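Local coordinates for proteasome activator protein PA26 (Trypanosoma brucei, PDB 1YAR), which probably forms a heptameric cap on the ends of the 20S proteasome and opens its gated entrance, as other 11S activators do, at residues Ala150-Glu153 and Tyr154-Arg158; Ile31-Ala35 and Ala36-Gln40; Leu14-Asn17 and Leu18-Tyr22; Gln90-Thr93 and Ile94-Val97; Leu198-Glu201 and Leu202-His206. One frame throughout, in Å; residues are numbered along the deposited sequence.

Overall arrangement
Each of the five contacts is two to three turns of one helix, contact 3 running to its end, and together they sample the long antiparallel bundle of the subunit. Contacts 4 and 5 are the buried ones, on helices 71-99 and 183-226; contacts 1 and 2 are partly buried, while contact 3 lies at the surface on the short N-terminal helix. Contacts 2 and 4 touch through Trp34 and Ile31, and contacts 3 and 4 through Tyr22. Contact 1 lies across the chain's centre from contacts 2, 3 and 4, its centre about 41 Å from that of contact 3. Threonine hydroxyls serve the buried turns, an amide-carboxylate bond the surface one, and a wider pi-type turn sets contact 2 apart.

Contact 1 (Ala150-Glu153 and Tyr154-Arg158)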
loop_
_atom_site.group_PDB
_atom_site.type_symbol
_atom_site.label_atom_id
_atom_site.label_comp_id
_atom_site.label_asym_id
_atom_site.label_seq_id
_atom_site.Cartn_x
_atom_site.Cartn_y
_atom_site.Cartn_z
ATOM N N ALA O 150 -7.186 -106.998 -55.544
ATOM C CA ALA O 150 -5.841 -107.545 -55.760
ATOM C C ALA O 150 -5.915 -108.947 -56.356
ATOM O O ALA O 150 -5.067 -109.334 -57.166
ATOM C CB ALA O 150 -5.121 -107.618 -54.445
ATOM N N LEU O 151 -6.919 -109.698 -55.923
ATOM C CA LEU O 151 -7.155 -111.038 -56.443
ATOM C C LEU O 151 -7.465 -110.993 -57.935
ATOM O O LEU O 151 -6.872 -111.729 -58.707
ATOM C CB LEU O 151 -8.281 -111.700 -55.672
ATOM C CG LEU O 151 -8.436 -113.212 -55.644
ATOM C CD1 LEU O 151 -7.106 -113.965 -55.816
ATOM C CD2 LEU O 151 -9.119 -113.567 -54.327
ATOM N N ARG O 152 -8.372 -110.111 -58.336
ATOM C CA ARG O 152 -8.633 -109.899 -59.750
ATOM C C ARG O 152 -7.402 -109.406 -60.520
ATOM O O ARG O 152 -7.164 -109.869 -61.630
ATOM C CB ARG O 152 -9.832 -108.974 -59.972
ATOM C CG ARG O 152 -10.049 -108.593 -61.419
ATOM C CD ARG O 152 -11.417 -108.961 -61.966
ATOM N NE ARG O 152 -11.492 -108.640 -63.394
ATOM C CZ ARG O 152 -12.213 -107.644 -63.925
ATOM N NH1 ARG O 152 -12.980 -106.863 -63.162
ATOM N NH2 ARG O 152 -12.174 -107.444 -65.241
ATOM N N GLU O 153 -6.642 -108.475 -59.939
ATOM C CA GLU O 153 -5.377 -108.002 -60.528
ATOM C C GLU O 153 -4.428 -109.183 -60.787
ATOM O O GLU O 153 -3.890 -109.316 -61.879
ATOM C CB GLU O 153 -4.647 -107.027 -59.596
ATOM C CG GLU O 153 -5.298 -105.674 -59.297
ATOM C CD GLU O 153 -4.329 -104.752 -58.553
ATOM O OE1 GLU O 153 -3.099 -104.833 -58.847
ATOM O OE2 GLU O 153 -4.774 -103.968 -57.655
ATOM N N TYR O 154 -4.226 -110.014 -59.769
ATOM C CA TYR O 154 -3.331 -111.180 -59.861
ATOM C C TYR O 154 -3.780 -112.166 -60.942
ATOM O O TYR O 154 -2.989 -112.533 -61.810
ATOM C CB TYR O 154 -3.216 -111.866 -58.496
ATOM C CG TYR O 154 -2.508 -113.212 -58.488
ATOM C CD1 TYR O 154 -1.130 -113.304 -58.684
ATOM C CD2 TYR O 154 -3.227 -114.395 -58.243
ATOM C CE1 TYR O 154 -0.487 -114.539 -58.681
ATOM C CE2 TYR O 154 -2.597 -115.634 -58.230
ATOM C CZ TYR O 154 -1.234 -115.701 -58.433
ATOM O OH TYR O 154 -0.607 -116.924 -58.416
ATOM N N LEU O 155 -5.049 -112.577 -60.889
ATOM C CA LEU O 155 -5.622 -113.502 -61.888
ATOM C C LEU O 155 -5.523 -112.971 -63.325
ATOM O O LEU O 155 -5.122 -113.711 -64.230
ATOM C CB LEU O 155 -7.057 -113.901 -61.507
ATOM C CG LEU O 155 -7.136 -114.603 -60.141
ATOM C CD1 LEU O 155 -8.605 -114.825 -59.693
ATOM C CD2 LEU O 155 -6.322 -115.911 -60.122
ATOM N N SER O 156 -5.882 -111.698 -63.514
ATOM C CA SER O 156 -5.727 -111.006 -64.795
ATOM C C SER O 156 -4.310 -111.197 -65.318
ATOM O O SER O 156 -4.108 -111.741 -66.404
ATOM C CB SER O 156 -5.990 -109.499 -64.647
ATOM O OG SER O 156 -7.184 -109.223 -63.928
ATOM N N ALA O 157 -3.341 -110.764 -64.512
ATOM C CA ALA O 157 -1.922 -110.742 -64.884
ATOM C C ALA O 157 -1.404 -112.155 -65.199
ATOM O O ALA O 157 -0.725 -112.377 -66.206
ATOM C CB ALA O 157 -1.099 -110.125 -63.744
ATOM N N ARG O 158 -1.762 -113.105 -64.340
ATOM C CA ARG O 158 -1.309 -114.481 -64.500
ATOM C C ARG O 158 -1.943 -115.142 -65.726
ATOM O O ARG O 158 -1.260 -115.840 -66.472
ATOM C CB ARG O 158 -1.582 -115.300 -63.226
ATOM C CG ARG O 158 -0.460 -116.283 -62.919
ATOM C CD ARG O 158 -0.755 -117.314 -61.854
ATOM N NE ARG O 158 0.461 -118.049 -61.476
ATOM C CZ ARG O 158 0.801 -119.257 -61.942
ATOM N NH1 ARG O 158 0.016 -119.909 -62.798
ATOM N NH2 ARG O 158 1.919 -119.831 -61.525
#
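The ring of Tyr154 points away from the preceding turn, and the side chain touches that turn through CB, 3.4 Å from Ala150 O. The ring is engaged elsewhere in the chain: Phe196 of helix 183-226 packs against it edge-to-face, and Leu73 and Leu77 of helix 71-99 touch Tyr154 too. Ser156 OG lies oblique to the other flat group, the Arg152 guanidinium, neither over a face nor at an edge, and is 3.9 Å from Arg152 CG; Arg152 NE makes a long, weak ion pair with Glu188 of the second subunit. Ser156 OG also comes within 2.4 Å of Arg152 O, so short, for a side chain modelled in two conformations, that the value is doubtful. Ser156 N donates to the same carbonyl at 2.9 Å. On the apolar side, chi1 of -60° sets Leu155 CG 3.2 Å from Leu151 O. Leu151 CD1 and Leu155 CD1 are 4.2 Å apart. In the conformer described Ser156 OG also hydrogen-bonds Glu188 of the second subunit, a double engagement uncertain in detail. Asp193 accepts from Tyr154 OH and pairs with Arg158 NE, which would be expected to favour its charged form, while Ser156 and Arg152 face the second subunit.

Contact 2 (Ile31-Ala35 and Ala36-Gln40); sequences IEEWA and AGTLQ
Backbone bonding dominates this turn, where Glu33 O serves two amides from opposite faces of its carbonyl plane. Thr38 N reaches it at 3.1 Å and nearly straight (173°), a bond five residues along the chain. Ala36 N comes from above the plane at 3.2 Å. The next bond, from Leu39 N to Trp34 O, also spans five residues but is weak. A water bridges the polar side, donating to Glu33 OE1 at 2.8 Å and accepting from Gly37 N at 3.0 Å. Among side-chain contacts, Thr38 lies alongside Trp34, pointing the same way, with OG1 3.3 Å from CD1 of the indole; OG1 is also 3.3 Å from Glu33 O, at most a weak bond. Leu39 rests CG 3.3 Å from Trp34 O. The indole itself enters the bundle, where its NE1 bonds Gln90, and Ala35 packs on Leu14 of the third subunit. The short axes change direction by 37° here, and the i to i+5 bonds mark a pi-type turn, a local widening within helix 24-57.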
loop_
_atom_site.group_PDB
_atom_site.type_symbol
_atom_site.label_atom_id
_atom_site.label_comp_id
_atom_site.label_asym_id
_atom_site.label_seq_id
_atom_site.Cartn_x
_atom_site.Cartn_y
_atom_site.Cartn_z
ATOM N N ILE O 31 -12.565 -98.027 -33.584
ATOM C CA ILE O 31 -11.192 -97.716 -33.181
ATOM C C ILE O 31 -10.646 -98.763 -32.203
ATOM O O ILE O 31 -9.488 -99.166 -32.287
ATOM C CB ILE O 31 -11.100 -96.280 -32.585
ATOM C CG1 ILE O 31 -11.456 -95.212 -33.644
ATOM C CG2 ILE O 31 -9.714 -96.035 -31.958
ATOM C CD1 ILE O 31 -10.430 -95.096 -34.827
ATOM N N GLU O 32 -11.492 -99.217 -31.279
ATOM C CA GLU O 32 -11.084 -100.289 -30.379
ATOM C C GLU O 32 -10.736 -101.570 -31.145
ATOM O O GLU O 32 -9.741 -102.213 -30.841
ATOM C CB GLU O 32 -12.179 -100.595 -29.377
ATOM C CG GLU O 32 -12.427 -99.499 -28.372
ATOM C CD GLU O 32 -13.413 -99.946 -27.309
ATOM O OE1 GLU O 32 -14.612 -100.172 -27.644
ATOM O OE2 GLU O 32 -12.976 -100.073 -26.146
ATOM N N GLU O 33 -11.569 -101.927 -32.115
ATOM C CA GLU O 33 -11.344 -103.097 -32.973
ATOM C C GLU O 33 -10.061 -102.957 -33.798
ATOM O O GLU O 33 -9.271 -103.887 -33.887
ATOM C CB GLU O 33 -12.568 -103.343 -33.875
ATOM C CG GLU O 33 -12.426 -104.473 -34.909
ATOM C CD GLU O 33 -12.046 -105.821 -34.322
ATOM O OE1 GLU O 33 -12.337 -106.088 -33.126
ATOM O OE2 GLU O 33 -11.436 -106.627 -35.067
ATOM N N TRP O 34 -9.838 -101.767 -34.361
ATOM C CA TRP O 34 -8.658 -101.522 -35.178
ATOM C C TRP O 34 -7.395 -101.633 -34.348
ATOM O O TRP O 34 -6.398 -102.173 -34.808
ATOM C CB TRP O 34 -8.737 -100.135 -35.842
ATOM C CG TRP O 34 -9.674 -100.065 -37.002
ATOM C CD1 TRP O 34 -10.429 -101.082 -37.521
ATOM C CD2 TRP O 34 -9.891 -98.932 -37.867
ATOM N NE1 TRP O 34 -11.151 -100.635 -38.606
ATOM C CE2 TRP O 34 -10.832 -99.322 -38.849
ATOM C CE3 TRP O 34 -9.389 -97.611 -37.900
ATOM C CZ2 TRP O 34 -11.287 -98.448 -39.862
ATOM C CZ3 TRP O 34 -9.850 -96.733 -38.900
ATOM C CH2 TRP O 34 -10.791 -97.155 -39.860
ATOM N N ALA O 35 -7.448 -101.142 -33.111
ATOM C CA ALA O 35 -6.269 -101.116 -32.257
ATOM C C ALA O 35 -5.827 -102.508 -31.847
ATOM O O ALA O 35 -4.661 -102.716 -31.510
ATOM C CB ALA O 35 -6.509 -100.251 -31.026
ATOM N N ALA O 36 -6.764 -103.443 -31.886
ATOM C CA ALA O 36 -6.543 -104.790 -31.376
ATOM C C ALA O 36 -6.543 -105.817 -32.509
ATOM O O ALA O 36 -5.501 -106.038 -33.155
ATOM C CB ALA O 36 -7.602 -105.132 -30.315
ATOM N N GLY O 37 -7.708 -106.417 -32.759
ATOM C CA GLY O 37 -7.850 -107.495 -33.741
ATOM C C GLY O 37 -7.459 -107.164 -35.176
ATOM O O GLY O 37 -6.914 -108.009 -35.880
ATOM N N THR O 38 -7.747 -105.944 -35.625
ATOM C CA THR O 38 -7.437 -105.550 -37.014
ATOM C C THR O 38 -5.940 -105.579 -37.291
ATOM O O THR O 38 -5.504 -106.222 -38.233
ATOM C CB THR O 38 -8.008 -104.175 -37.320
ATOM O OG1 THR O 38 -9.434 -104.237 -37.197
ATOM C CG2 THR O 38 -7.791 -103.798 -38.812
ATOM N N LEU O 39 -5.162 -104.899 -36.463
ATOM C CA LEU O 39 -3.704 -104.891 -36.629
ATOM C C LEU O 39 -3.082 -106.284 -36.503
ATOM O O LEU O 39 -2.124 -106.626 -37.225
ATOM C CB LEU O 39 -3.057 -103.898 -35.668
ATOM C CG LEU O 39 -3.370 -102.433 -36.041
ATOM C CD1 LEU O 39 -3.082 -101.511 -34.868
ATOM C CD2 LEU O 39 -2.573 -102.013 -37.269
ATOM N N GLN O 40 -3.623 -107.077 -35.571
ATOM C CA GLN O 40 -3.237 -108.486 -35.444
ATOM C C GLN O 40 -3.539 -109.289 -36.725
ATOM O O GLN O 40 -2.694 -110.056 -37.161
ATOM C CB GLN O 40 -3.905 -109.123 -34.223
ATOM C CG GLN O 40 -3.429 -108.583 -32.879
ATOM C CD GLN O 40 -4.329 -109.037 -31.720
ATOM O OE1 GLN O 40 -4.976 -110.090 -31.815
ATOM N NE2 GLN O 40 -4.391 -108.238 -30.642
HETATM O O HOH W 1 -10.319 -106.994 -31.388
#

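Contact 3 (Leu14-Asn17 and Leu18-Tyr22); sequences LIQN and LRDSY
Gln16 and Asp20 join their side chains one turn apart, NE2 donating to OD1 at 2.5 Å, a separation short enough to make the exact length doubtful. The amide gets there because its chain bends at chi2 (46°), and the amide and carboxylate planes stand 52° apart. Asp20 N donates to Gln16 O at 2.7 Å. The amides of Leu18 and Arg19 are likewise satisfied, by Leu14 O and Ile15 O. At the end of the helix the pattern loosens: Ser21 N divides between Asn17 O, in a weak bond, and Leu18 O. Leu18 O takes Tyr22 N as well and, in the conformer described, Ser21 OG at 2.5 Å. Arg19 finds its polar partners outside this turn, NE donating to Ile100 O and NH2 to Asn216 of the second subunit. Its guanidinium is packed from one side by Ile15, whose CG2 sits 3.4 Å above the plane over the centre, with the two side chains pointing the same way. Leu14 and Ile15 pack on Leu219 of the second subunit. The arrangement is that of a short N-terminal helix at a subunit interface, ending in a C-terminal turn where Tyr22 leaves helical geometry.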
loop_
_atom_site.group_PDB
_atom_site.type_symbol
_atom_site.label_atom_id
_atom_site.label_comp_id
_atom_site.label_asym_id
_atom_site.label_seq_id
_atom_site.Cartn_x
_atom_site.Cartn_y
_atom_site.Cartn_z
ATOM N N LEU O 14 -35.669 -85.718 -37.434
ATOM C CA LEU O 14 -34.907 -86.407 -38.482
ATOM C C LEU O 14 -33.407 -86.362 -38.192
ATOM O O LEU O 14 -32.725 -87.370 -38.358
ATOM C CB LEU O 14 -35.208 -85.843 -39.877
ATOM C CG LEU O 14 -36.598 -86.092 -40.476
ATOM C CD1 LEU O 14 -36.725 -85.348 -41.788
ATOM C CD2 LEU O 14 -36.887 -87.580 -40.683
ATOM N N ILE O 15 -32.904 -85.206 -37.749
ATOM C CA ILE O 15 -31.473 -85.072 -37.400
ATOM C C ILE O 15 -31.132 -85.928 -36.173
ATOM O O ILE O 15 -30.121 -86.640 -36.148
ATOM C CB ILE O 15 -31.085 -83.582 -37.139
ATOM C CG1 ILE O 15 -31.187 -82.753 -38.431
ATOM C CG2 ILE O 15 -29.681 -83.493 -36.502
ATOM C CD1 ILE O 15 -31.183 -81.223 -38.211
ATOM N N GLN O 16 -31.976 -85.854 -35.151
ATOM C CA GLN O 16 -31.736 -86.639 -33.939
ATOM C C GLN O 16 -31.756 -88.158 -34.185
ATOM O O GLN O 16 -30.925 -88.875 -33.626
ATOM C CB GLN O 16 -32.672 -86.208 -32.799
ATOM C CG GLN O 16 -32.163 -86.564 -31.371
ATOM C CD GLN O 16 -30.683 -86.222 -31.117
ATOM O OE1 GLN O 16 -30.261 -85.062 -31.241
ATOM N NE2 GLN O 16 -29.895 -87.234 -30.751
ATOM N N ASN O 17 -32.673 -88.641 -35.032
ATOM C CA ASN O 17 -32.719 -90.075 -35.390
ATOM C C ASN O 17 -31.429 -90.539 -36.052
ATOM O O ASN O 17 -30.896 -91.604 -35.740
ATOM C CB ASN O 17 -33.855 -90.378 -36.358
ATOM C CG ASN O 17 -35.226 -90.201 -35.737
ATOM O OD1 ASN O 17 -35.360 -89.971 -34.528
ATOM N ND2 ASN O 17 -36.265 -90.290 -36.578
ATOM N N LEU O 18 -30.972 -89.732 -37.004
ATOM C CA LEU O 18 -29.668 -89.895 -37.633
ATOM C C LEU O 18 -28.555 -90.027 -36.589
ATOM O O LEU O 18 -27.825 -91.016 -36.581
ATOM C CB LEU O 18 -29.425 -88.683 -38.546
ATOM C CG LEU O 18 -28.816 -88.856 -39.934
ATOM C CD1 LEU O 18 -29.410 -90.044 -40.674
ATOM C CD2 LEU O 18 -28.966 -87.571 -40.759
ATOM N N ARG O 19 -28.441 -89.043 -35.694
ATOM C CA ARG O 19 -27.337 -89.006 -34.733
ATOM C C ARG O 19 -27.452 -90.076 -33.645
ATOM O O ARG O 19 -26.444 -90.582 -33.149
ATOM C CB ARG O 19 -27.165 -87.598 -34.137
ATOM C CG ARG O 19 -26.734 -86.558 -35.187
ATOM C CD ARG O 19 -26.533 -85.149 -34.648
ATOM N NE ARG O 19 -26.353 -84.185 -35.740
ATOM C CZ ARG O 19 -26.411 -82.865 -35.599
ATOM N NH1 ARG O 19 -26.681 -82.329 -34.417
ATOM N NH2 ARG O 19 -26.244 -82.079 -36.656
ATOM N N ASP O 20 -28.684 -90.427 -33.281
ATOM C CA ASP O 20 -28.926 -91.534 -32.348
ATOM C C ASP O 20 -28.521 -92.894 -32.910
ATOM O O ASP O 20 -28.182 -93.789 -32.144
ATOM C CB ASP O 20 -30.411 -91.597 -31.931
ATOM C CG ASP O 20 -30.815 -90.463 -30.992
ATOM O OD1 ASP O 20 -29.936 -89.710 -30.519
ATOM O OD2 ASP O 20 -32.006 -90.243 -30.671
ATOM N N SER O 21 -28.561 -93.023 -34.236
ATOM C CA SER O 21 -28.258 -94.280 -34.937
ATOM C C SER O 21 -26.767 -94.501 -35.206
ATOM O O SER O 21 -26.329 -95.643 -35.387
ATOM C CB SER O 21 -29.040 -94.368 -36.250
ATOM O OG SER O 21 -28.669 -93.334 -37.149
ATOM N N TYR O 22 -26.010 -93.401 -35.248
ATOM C CA TYR O 22 -24.558 -93.421 -35.426
ATOM C C TYR O 22 -23.941 -92.481 -34.408
ATOM O O TYR O 22 -23.855 -91.278 -34.631
ATOM C CB TYR O 22 -24.213 -93.011 -36.863
ATOM C CG TYR O 22 -24.530 -94.115 -37.850
ATOM C CD1 TYR O 22 -25.802 -94.246 -38.427
ATOM C CD2 TYR O 22 -23.560 -95.051 -38.178
ATOM C CE1 TYR O 22 -26.075 -95.297 -39.317
ATOM C CE2 TYR O 22 -23.823 -96.081 -39.054
ATOM C CZ TYR O 22 -25.063 -96.199 -39.614
ATOM O OH TYR O 22 -25.248 -97.248 -40.477
#

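Contact 4 (Gln90-Thr93 and Ile94-Val97)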
loop_
_atom_site.group_PDB
_atom_site.type_symbol
_atom_site.label_atom_id
_atom_site.label_comp_id
_atom_site.label_asym_id
_atom_site.label_seq_id
_atom_site.Cartn_x
_atom_site.Cartn_y
_atom_site.Cartn_z
ATOM N N GLN O 90 -15.876 -100.385 -41.777
ATOM C CA GLN O 90 -15.635 -99.771 -40.476
ATOM C C GLN O 90 -15.286 -98.273 -40.620
ATOM O O GLN O 90 -15.773 -97.445 -39.855
ATOM C CB GLN O 90 -14.534 -100.539 -39.757
ATOM C CG GLN O 90 -15.083 -101.888 -39.197
ATOM C CD GLN O 90 -14.035 -102.963 -39.002
ATOM O OE1 GLN O 90 -12.847 -102.770 -39.280
ATOM N NE2 GLN O 90 -14.489 -104.133 -38.521
ATOM N N ALA O 91 -14.470 -97.940 -41.618
ATOM C CA ALA O 91 -14.164 -96.525 -41.922
ATOM C C ALA O 91 -15.426 -95.709 -42.245
ATOM O O ALA O 91 -15.550 -94.549 -41.841
ATOM C CB ALA O 91 -13.183 -96.440 -43.066
ATOM N N GLU O 92 -16.365 -96.320 -42.973
ATOM C CA GLU O 92 -17.608 -95.641 -43.340
ATOM C C GLU O 92 -18.490 -95.345 -42.132
ATOM O O GLU O 92 -19.201 -94.344 -42.119
ATOM C CB GLU O 92 -18.380 -96.437 -44.392
ATOM C CG GLU O 92 -17.693 -96.496 -45.756
ATOM C CD GLU O 92 -17.807 -95.207 -46.555
ATOM O OE1 GLU O 92 -18.636 -94.333 -46.227
ATOM O OE2 GLU O 92 -17.055 -95.061 -47.542
ATOM N N THR O 93 -18.436 -96.213 -41.115
ATOM C CA THR O 93 -19.100 -95.945 -39.845
ATOM C C THR O 93 -18.526 -94.682 -39.209
ATOM O O THR O 93 -19.284 -93.810 -38.780
ATOM C CB THR O 93 -18.947 -97.167 -38.920
ATOM O OG1 THR O 93 -19.654 -98.266 -39.515
ATOM C CG2 THR O 93 -19.619 -96.937 -37.560
ATOM N N ILE O 94 -17.197 -94.576 -39.148
ATOM C CA ILE O 94 -16.594 -93.367 -38.562
ATOM C C ILE O 94 -16.967 -92.138 -39.380
ATOM O O ILE O 94 -17.310 -91.100 -38.823
ATOM C CB ILE O 94 -15.075 -93.464 -38.399
ATOM C CG1 ILE O 94 -14.700 -94.691 -37.557
ATOM C CG2 ILE O 94 -14.564 -92.167 -37.722
ATOM C CD1 ILE O 94 -13.194 -94.982 -37.494
ATOM N N ARG O 95 -16.883 -92.288 -40.697
ATOM C CA ARG O 95 -17.205 -91.236 -41.635
ATOM C C ARG O 95 -18.591 -90.694 -41.326
ATOM O O ARG O 95 -18.774 -89.484 -41.191
ATOM C CB ARG O 95 -17.148 -91.816 -43.049
ATOM C CG ARG O 95 -16.960 -90.832 -44.159
ATOM C CD ARG O 95 -16.059 -91.380 -45.279
ATOM N NE ARG O 95 -16.549 -91.029 -46.610
ATOM C CZ ARG O 95 -16.385 -89.844 -47.189
ATOM N NH1 ARG O 95 -15.728 -88.878 -46.560
ATOM N NH2 ARG O 95 -16.867 -89.627 -48.405
ATOM N N THR O 96 -19.556 -91.608 -41.192
ATOM C CA THR O 96 -20.960 -91.267 -40.951
ATOM C C THR O 96 -21.118 -90.497 -39.644
ATOM O O THR O 96 -21.791 -89.487 -39.614
ATOM C CB THR O 96 -21.821 -92.552 -40.923
ATOM O OG1 THR O 96 -21.842 -93.107 -42.234
ATOM C CG2 THR O 96 -23.306 -92.214 -40.651
ATOM N N VAL O 97 -20.490 -90.988 -38.582
ATOM C CA VAL O 97 -20.576 -90.357 -37.252
ATOM C C VAL O 97 -20.130 -88.891 -37.330
ATOM O O VAL O 97 -20.781 -87.973 -36.781
ATOM C CB VAL O 97 -19.725 -91.124 -36.231
ATOM C CG1 VAL O 97 -19.531 -90.323 -34.938
ATOM C CG2 VAL O 97 -20.340 -92.505 -35.934
#
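Thr96 is held firmly to Glu92, both its OG1 and its N donating to the one carbonyl oxygen, each at 2.9 Å. The two donors reach Glu92 O from opposite faces of its plane. With chi1 at -68° the hydroxyl lies beside its own backbone N, which brings it back over the preceding turn. Close packing continues at Val97, where CG2 stands 3.3 Å from Thr93 O, and at Ile94, whose CG1 lies 3.7 Å from Gln90 O. Ile94 also faces Ile123, Val30 and Tyr218, which belong to three other helices of the bundle. The Glu92-Arg95 pair is looser, with Arg95 partly exposed and Glu92 buried against the second subunit. The side chains run side by side, yet OE1 and NE are 3.9 Å apart in a long salt bridge, the carboxylate at the edge of a guanidinium turned 77° from it. Arg95 is modelled in two conformations, and its main partner is Asp124, in a salt bridge from NH1. Glu92 bonds Thr209 and His206 of the second subunit, and Thr96 OG1 also hydrogen-bonds Thr209 OG1 there. A bundle helix with Ile94 and Val97 in the subunit's own core, and Glu92 and Thr96 bonded to a neighbour, is consistent with the ring of 11S activators.

Contact 5 (Leu198-Glu201 and Leu202-His206)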
loop_
_atom_site.group_PDB
_atom_site.type_symbol
_atom_site.label_atom_id
_atom_site.label_comp_id
_atom_site.label_asym_id
_atom_site.label_seq_id
_atom_site.Cartn_x
_atom_site.Cartn_y
_atom_site.Cartn_z
ATOM N N LEU O 198 4.930 -110.116 -52.465
ATOM C CA LEU O 198 5.679 -108.933 -51.998
ATOM C C LEU O 198 4.745 -107.746 -51.769
ATOM O O LEU O 198 4.824 -107.075 -50.739
ATOM C CB LEU O 198 6.798 -108.554 -52.978
ATOM C CG LEU O 198 7.536 -107.234 -52.685
ATOM C CD1 LEU O 198 8.145 -107.245 -51.274
ATOM C CD2 LEU O 198 8.607 -107.003 -53.728
ATOM N N LYS O 199 3.867 -107.499 -52.734
ATOM C CA LYS O 199 2.907 -106.386 -52.665
ATOM C C LYS O 199 1.944 -106.488 -51.485
ATOM O O LYS O 199 1.638 -105.485 -50.850
ATOM C CB LYS O 199 2.141 -106.264 -53.972
ATOM C CG LYS O 199 3.011 -105.701 -55.058
ATOM C CD LYS O 199 2.273 -105.555 -56.348
ATOM C CE LYS O 199 3.254 -105.039 -57.383
ATOM N NZ LYS O 199 2.554 -104.431 -58.544
ATOM N N VAL O 200 1.482 -107.702 -51.189
ATOM C CA VAL O 200 0.740 -107.932 -49.942
ATOM C C VAL O 200 1.584 -107.612 -48.700
ATOM O O VAL O 200 1.082 -106.980 -47.777
ATOM C CB VAL O 200 0.139 -109.365 -49.872
ATOM C CG1 VAL O 200 -0.507 -109.594 -48.514
ATOM C CG2 VAL O 200 -0.899 -109.551 -50.986
ATOM N N GLU O 201 2.858 -108.023 -48.676
ATOM C CA GLU O 201 3.736 -107.691 -47.535
ATOM C C GLU O 201 3.886 -106.169 -47.347
ATOM O O GLU O 201 3.818 -105.667 -46.229
ATOM C CB GLU O 201 5.145 -108.272 -47.674
ATOM C CG GLU O 201 5.260 -109.791 -47.690
ATOM C CD GLU O 201 6.705 -110.236 -47.912
ATOM O OE1 GLU O 201 7.008 -110.783 -49.002
ATOM O OE2 GLU O 201 7.552 -110.001 -47.016
ATOM N N LEU O 202 4.119 -105.467 -48.451
ATOM C CA LEU O 202 4.264 -104.012 -48.437
ATOM C C LEU O 202 2.956 -103.312 -48.100
ATOM O O LEU O 202 2.945 -102.386 -47.283
ATOM C CB LEU O 202 4.773 -103.523 -49.790
ATOM C CG LEU O 202 6.102 -104.092 -50.296
ATOM C CD1 LEU O 202 6.305 -103.640 -51.737
ATOM C CD2 LEU O 202 7.294 -103.700 -49.411
ATOM N N ALA O 203 1.864 -103.721 -48.755
ATOM C CA ALA O 203 0.558 -103.107 -48.504
ATOM C C ALA O 203 0.094 -103.292 -47.058
ATOM O O ALA O 203 -0.465 -102.359 -46.482
ATOM C CB ALA O 203 -0.481 -103.627 -49.466
ATOM N N THR O 204 0.316 -104.474 -46.467
ATOM C CA THR O 204 -0.059 -104.671 -45.048
ATOM C C THR O 204 0.690 -103.728 -44.116
ATOM O O THR O 204 0.084 -103.165 -43.190
ATOM C CB THR O 204 0.116 -106.130 -44.548
ATOM O OG1 THR O 204 1.415 -106.610 -44.884
ATOM C CG2 THR O 204 -0.879 -107.085 -45.245
ATOM N N THR O 205 1.986 -103.568 -44.366
ATOM C CA THR O 205 2.822 -102.627 -43.617
ATOM C C THR O 205 2.262 -101.200 -43.724
ATOM O O THR O 205 2.052 -100.529 -42.711
ATOM C CB THR O 205 4.276 -102.708 -44.132
ATOM O OG1 THR O 205 4.856 -103.960 -43.740
ATOM C CG2 THR O 205 5.156 -101.710 -43.442
ATOM N N HIS O 206 2.001 -100.772 -44.959
ATOM C CA HIS O 206 1.523 -99.423 -45.298
ATOM C C HIS O 206 0.133 -99.191 -44.701
ATOM O O HIS O 206 -0.168 -98.116 -44.178
ATOM C CB HIS O 206 1.432 -99.305 -46.818
ATOM C CG HIS O 206 1.236 -97.906 -47.325
ATOM N ND1 HIS O 206 2.156 -96.901 -47.117
ATOM C CD2 HIS O 206 0.256 -97.365 -48.094
ATOM C CE1 HIS O 206 1.736 -95.791 -47.707
ATOM N NE2 HIS O 206 0.586 -96.042 -48.304
#
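Leu202 lies across Leu198, its CG 3.9 Å from CD1 of that leucine and 3.3 Å from Leu198 O, while its N donates to the same carbonyl. Ala203 follows with its CB 3.1 Å from Lys199 O, an oxygen that its own N binds at 2.7 Å, so the methyl is pressed close to the turn before it. Thr204 comes next. Its OG1 sits between its own backbone N and carbonyl carbon (chi1 50°), which places it 2.9 Å from both Val200 O and Glu201 O. The methyl CG2 lies 3.2 Å from Val200 O and 4.1 Å from Val200 CG1; Thr204 also packs on Ile42 and Ala46 of helix 24-57. Thr205, modelled in two conformations, bonds Glu201 O weakly through N. Outside this turn Lys199 makes a cation-pi contact with Tyr149 of the third subunit, on which Leu202 also packs. With two backbone carbonyls in range, the Thr204 hydroxyl can be satisfied within the helix itself, which lets a polar side chain lie buried in the bundle.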